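Local coordinates for PA1221 (Pseudomonas aeruginosa, PDB 4DG8), which belongs to the ANL superfamily of AMP-binding enzymes, binds adenosine monophosphate, and also carries a phosphopantetheine attachment site, at residues D241-A254 with L267-R279. Numbering follows the deposited sequence.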
loop_
_atom_site.group_PDB
_atom_site.type_symbol
_atom_site.label_atom_id
_atom_site.label_comp_id
_atom_site.label_asym_id
_atom_site.label_seq_id
_atom_site.Cartn_x
_atom_site.Cartn_y
_atom_site.Cartn_z
ATOM N N ASP A 241 6.525 11.513 12.893
ATOM C CA ASP A 241 6.901 11.201 14.260
ATOM C C ASP A 241 5.873 11.916 15.155
ATOM O O ASP A 241 4.910 12.469 14.641
ATOM C CB ASP A 241 8.349 11.636 14.566
ATOM C CG ASP A 241 8.555 13.135 14.456
ATOM O OD1 ASP A 241 7.562 13.909 14.505
ATOM O OD2 ASP A 241 9.733 13.544 14.320
ATOM N N PRO A 242 6.046 11.879 16.488
ATOM C CA PRO A 242 5.002 12.477 17.338
ATOM C C PRO A 242 4.815 13.966 17.109
ATOM O O PRO A 242 3.682 14.438 17.099
ATOM C CB PRO A 242 5.525 12.248 18.753
ATOM C CG PRO A 242 6.384 11.005 18.639
ATOM C CD PRO A 242 7.036 11.117 17.266
ATOM N N GLY A 243 5.914 14.695 16.948
ATOM C CA GLY A 243 5.848 16.128 16.745
ATOM C C GLY A 243 5.164 16.477 15.436
ATOM O O GLY A 243 4.231 17.288 15.410
ATOM N N VAL A 244 5.618 15.858 14.350
ATOM C CA VAL A 244 5.028 16.099 13.029
ATOM C C VAL A 244 3.537 15.721 12.999
ATOM O O VAL A 244 2.722 16.455 12.449
ATOM C CB VAL A 244 5.807 15.374 11.892
ATOM C CG1 VAL A 244 5.064 15.470 10.570
ATOM C CG2 VAL A 244 7.233 15.940 11.751
ATOM N N LEU A 245 3.179 14.589 13.599
ATOM C CA LEU A 245 1.766 14.200 13.668
ATOM C C LEU A 245 0.954 15.234 14.449
ATOM O O LEU A 245 -0.128 15.662 14.011
ATOM C CB LEU A 245 1.589 12.812 14.308
ATOM C CG LEU A 245 0.130 12.338 14.354
ATOM C CD1 LEU A 245 -0.512 12.424 12.958
ATOM C CD2 LEU A 245 -0.018 10.908 14.963
ATOM N N ARG A 246 1.479 15.617 15.612
ATOM C CA ARG A 246 0.849 16.637 16.445
ATOM C C ARG A 246 0.608 17.929 15.660
ATOM O O ARG A 246 -0.427 18.575 15.814
ATOM C CB ARG A 246 1.703 16.937 17.677
ATOM C CG ARG A 246 1.456 16.027 18.879
ATOM C CD ARG A 246 2.384 16.453 20.035
ATOM N NE ARG A 246 2.337 15.542 21.176
ATOM C CZ ARG A 246 1.513 15.670 22.211
ATOM N NH1 ARG A 246 0.649 16.672 22.255
ATOM N NH2 ARG A 246 1.542 14.789 23.206
ATOM N N GLN A 247 1.564 18.301 14.810
ATOM C CA GLN A 247 1.433 19.515 14.004
ATOM C C GLN A 247 0.357 19.349 12.953
ATOM O O GLN A 247 -0.459 20.244 12.721
ATOM C CB GLN A 247 2.727 19.804 13.269
ATOM C CG GLN A 247 3.466 21.003 13.784
ATOM C CD GLN A 247 4.682 21.300 12.939
ATOM O OE1 GLN A 247 5.598 20.478 12.845
ATOM N NE2 GLN A 247 4.681 22.453 12.282
ATOM N N LEU A 248 0.380 18.196 12.306
ATOM C CA LEU A 248 -0.544 17.924 11.217
ATOM C C LEU A 248 -1.993 17.876 11.710
ATOM O O LEU A 248 -2.901 18.303 11.005
ATOM C CB LEU A 248 -0.146 16.637 10.488
ATOM C CG LEU A 248 1.141 16.778 9.656
ATOM C CD1 LEU A 248 1.682 15.435 9.157
ATOM C CD2 LEU A 248 0.923 17.777 8.510
ATOM N N ILE A 249 -2.204 17.356 12.918
ATOM C CA ILE A 249 -3.532 17.386 13.523
ATOM C C ILE A 249 -3.889 18.800 14.002
ATOM O O ILE A 249 -4.923 19.348 13.644
ATOM C CB ILE A 249 -3.630 16.404 14.706
ATOM C CG1 ILE A 249 -3.480 14.963 14.211
ATOM C CG2 ILE A 249 -4.932 16.632 15.481
ATOM C CD1 ILE A 249 -3.255 13.941 15.320
ATOM N N GLY A 250 -3.003 19.399 14.787
ATOM C CA GLY A 250 -3.287 20.674 15.423
ATOM C C GLY A 250 -3.286 21.867 14.480
ATOM O O GLY A 250 -4.154 22.734 14.573
ATOM N N GLU A 251 -2.300 21.935 13.591
ATOM C CA GLU A 251 -2.225 23.053 12.651
ATOM C C GLU A 251 -3.087 22.868 11.416
ATOM O O GLU A 251 -3.610 23.831 10.862
ATOM C CB GLU A 251 -0.779 23.335 12.246
ATOM C CG GLU A 251 0.077 23.756 13.422
ATOM C CD GLU A 251 1.542 23.881 13.066
ATOM O OE1 GLU A 251 1.855 24.011 11.859
ATOM O OE2 GLU A 251 2.374 23.851 14.001
ATOM N N ARG A 252 -3.155 21.642 10.927
ATOM C CA ARG A 252 -3.922 21.375 9.709
ATOM C C ARG A 252 -5.275 20.673 9.810
ATOM O O ARG A 252 -5.956 20.518 8.803
ATOM C CB ARG A 252 -3.018 20.760 8.662
ATOM C CG ARG A 252 -1.834 21.662 8.454
ATOM C CD ARG A 252 -0.910 21.092 7.476
ATOM N NE ARG A 252 0.317 21.859 7.399
ATOM C CZ ARG A 252 1.301 21.547 6.565
ATOM N NH1 ARG A 252 1.156 20.506 5.764
ATOM N NH2 ARG A 252 2.410 22.263 6.535
ATOM N N GLY A 253 -5.665 20.271 11.013
ATOM C CA GLY A 253 -6.951 19.624 11.195
ATOM C C GLY A 253 -7.147 18.203 10.665
ATOM O O GLY A 253 -8.286 17.783 10.445
ATOM N N ALA A 254 -6.076 17.437 10.490
ATOM C CA ALA A 254 -6.269 16.026 10.162
ATOM C C ALA A 254 -7.041 15.341 11.289
ATOM O O ALA A 254 -6.698 15.496 12.465
ATOM C CB ALA A 254 -4.939 15.329 9.924
ATOM N N LEU A 267 4.904 5.339 17.864
ATOM C CA LEU A 267 4.266 6.583 18.282
ATOM C C LEU A 267 3.643 6.367 19.646
ATOM O O LEU A 267 3.727 7.225 20.521
ATOM C CB LEU A 267 3.212 7.028 17.265
ATOM C CG LEU A 267 3.715 7.403 15.870
ATOM C CD1 LEU A 267 2.535 7.760 14.971
ATOM C CD2 LEU A 267 4.702 8.545 15.927
ATOM N N VAL A 268 3.055 5.190 19.845
ATOM C CA VAL A 268 2.403 4.899 21.110
ATOM C C VAL A 268 3.382 4.750 22.268
ATOM O O VAL A 268 3.092 5.223 23.361
ATOM C CB VAL A 268 1.466 3.680 20.997
ATOM C CG1 VAL A 268 1.041 3.196 22.381
ATOM C CG2 VAL A 268 0.251 4.056 20.173
ATOM N N ASP A 269 4.530 4.105 22.014
ATOM C CA ASP A 269 5.645 3.966 22.974
ATOM C C ASP A 269 6.186 5.324 23.403
ATOM O O ASP A 269 6.428 5.576 24.588
ATOM C CB ASP A 269 6.854 3.257 22.323
ATOM C CG ASP A 269 6.705 1.736 22.226
ATOM O OD1 ASP A 269 5.870 1.150 22.942
ATOM O OD2 ASP A 269 7.463 1.127 21.430
ATOM N N LEU A 270 6.450 6.165 22.407
ATOM C CA LEU A 270 7.070 7.464 22.621
ATOM C C LEU A 270 6.151 8.513 23.247
ATOM O O LEU A 270 6.516 9.173 24.200
ATOM C CB LEU A 270 7.535 8.024 21.274
ATOM C CG LEU A 270 8.757 7.396 20.607
ATOM C CD1 LEU A 270 9.022 8.063 19.253
ATOM C CD2 LEU A 270 9.955 7.528 21.501
ATOM N N ASP A 271 5.014 8.749 22.606
ATOM C CA ASP A 271 4.114 9.820 23.006
ATOM C C ASP A 271 2.665 9.488 22.627
ATOM O O ASP A 271 2.157 9.983 21.618
ATOM C CB ASP A 271 4.569 11.129 22.367
ATOM C CG ASP A 271 3.594 12.268 22.606
ATOM O OD1 ASP A 271 2.822 12.221 23.582
ATOM O OD2 ASP A 271 3.605 13.213 21.799
ATOM N N PRO A 272 2.009 8.629 23.409
ATOM C CA PRO A 272 0.667 8.179 23.038
ATOM C C PRO A 272 -0.312 9.346 22.908
ATOM O O PRO A 272 -1.299 9.194 22.203
ATOM C CB PRO A 272 0.267 7.266 24.206
ATOM C CG PRO A 272 1.092 7.730 25.342
ATOM C CD PRO A 272 2.411 8.129 24.731
ATOM N N ASP A 273 -0.058 10.477 23.570
ATOM C CA ASP A 273 -0.916 11.641 23.380
ATOM C C ASP A 273 -0.804 12.256 21.983
ATOM O O ASP A 273 -1.621 13.113 21.640
ATOM C CB ASP A 273 -0.674 12.730 24.442
ATOM C CG ASP A 273 -1.272 12.380 25.804
ATOM O OD1 ASP A 273 -2.054 11.405 25.902
ATOM O OD2 ASP A 273 -0.973 13.102 26.779
ATOM N N CYS A 274 0.172 11.846 21.162
ATOM C CA CYS A 274 0.264 12.460 19.826
ATOM C C CYS A 274 -0.923 12.092 18.921
ATOM O O CYS A 274 -1.143 12.698 17.873
ATOM C CB CYS A 274 1.594 12.163 19.131
ATOM S SG CYS A 274 1.760 10.519 18.428
ATOM N N LEU A 275 -1.690 11.100 19.336
ATOM C CA LEU A 275 -2.854 10.694 18.558
ATOM C C LEU A 275 -4.059 11.599 18.831
ATOM O O LEU A 275 -5.030 11.585 18.064
ATOM C CB LEU A 275 -3.219 9.246 18.860
ATOM C CG LEU A 275 -2.064 8.259 18.663
ATOM C CD1 LEU A 275 -2.503 6.863 19.089
ATOM C CD2 LEU A 275 -1.519 8.296 17.215
ATOM N N GLY A 276 -3.988 12.382 19.914
ATOM C CA GLY A 276 -5.112 13.209 20.331
ATOM C C GLY A 276 -5.651 14.064 19.193
ATOM O O GLY A 276 -4.885 14.714 18.479
ATOM N N GLY A 277 -6.970 14.068 19.009
ATOM C CA GLY A 277 -7.555 14.821 17.909
ATOM C C GLY A 277 -7.889 13.972 16.681
ATOM O O GLY A 277 -8.635 14.420 15.805
ATOM N N LEU A 278 -7.348 12.754 16.604
ATOM C CA LEU A 278 -7.793 11.795 15.576
ATOM C C LEU A 278 -9.176 11.237 15.904
ATOM O O LEU A 278 -9.440 10.830 17.039
ATOM C CB LEU A 278 -6.798 10.639 15.409
ATOM C CG LEU A 278 -5.454 10.986 14.768
ATOM C CD1 LEU A 278 -4.577 9.723 14.662
ATOM C CD2 LEU A 278 -5.664 11.625 13.399
ATOM N N ARG A 279 -10.079 11.291 14.928
ATOM C CA ARG A 279 -11.411 10.706 15.078
ATOM C C ARG A 279 -11.421 9.214 14.720
ATOM O O ARG A 279 -12.037 8.395 15.402
ATOM C CB ARG A 279 -12.458 11.503 14.278
ATOM C CG ARG A 279 -12.872 12.838 14.940
ATOM C CD ARG A 279 -14.077 13.505 14.240
ATOM N NE ARG A 279 -14.781 14.328 15.215
ATOM C CZ ARG A 279 -16.033 14.143 15.604
ATOM N NH1 ARG A 279 -16.777 13.193 15.062
ATOM N NH2 ARG A 279 -16.548 14.940 16.520
HETATM O O HOH W 1 1.072 15.677 25.892
HETATM O O HOH W 2 -8.490 17.263 14.036
#
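Arg246 meets Asp271 side-on in a bidentate salt bridge that shows how a charged pair can border an apolar seam. The seam lies within the AMP-binding enzyme region of this ANL-superfamily protein, where helix 242-250 packs against the end of helix 261-270 and the 3-10 turn 272-275 on the way to strand 280-284. Guanidinium and carboxylate are nearly coplanar, their planes 7° apart. Arg246 NE reaches Asp271 OD2 at 2.7 Å, and Arg246 NH2 bonds Asp271 OD1 at 2.9 Å while sharing OD2; both oxygens use their syn lone pairs. The extended arginine chain lays its CG against CB of Cys274, and the guanidinium passes one face over the backbone of Asp273, whose carboxylate turns instead to Arg299.

Beside this pair, the Pro242 ring touches two leucines, its CD 3.7 Å from Leu267 CD2 and its CG against Leu270 CD1, and crosses Leu270 at about a right angle. Leu245, with CG anti to the backbone N (chi1 -178°), sends CD2 to within 3.8 Å of Leu275 CD2; Leu208 of strand 206-209 also packs on Leu245. One turn further along, Ile249 crosses Leu278 almost perpendicularly, CD1 lying 3.7 Å from Leu278 CG. Its other branch rests on the type II turn 275-278, where Gly277 has no CB, which leaves room for Ile249 CG2 at 4.0 Å from Gly277 CA.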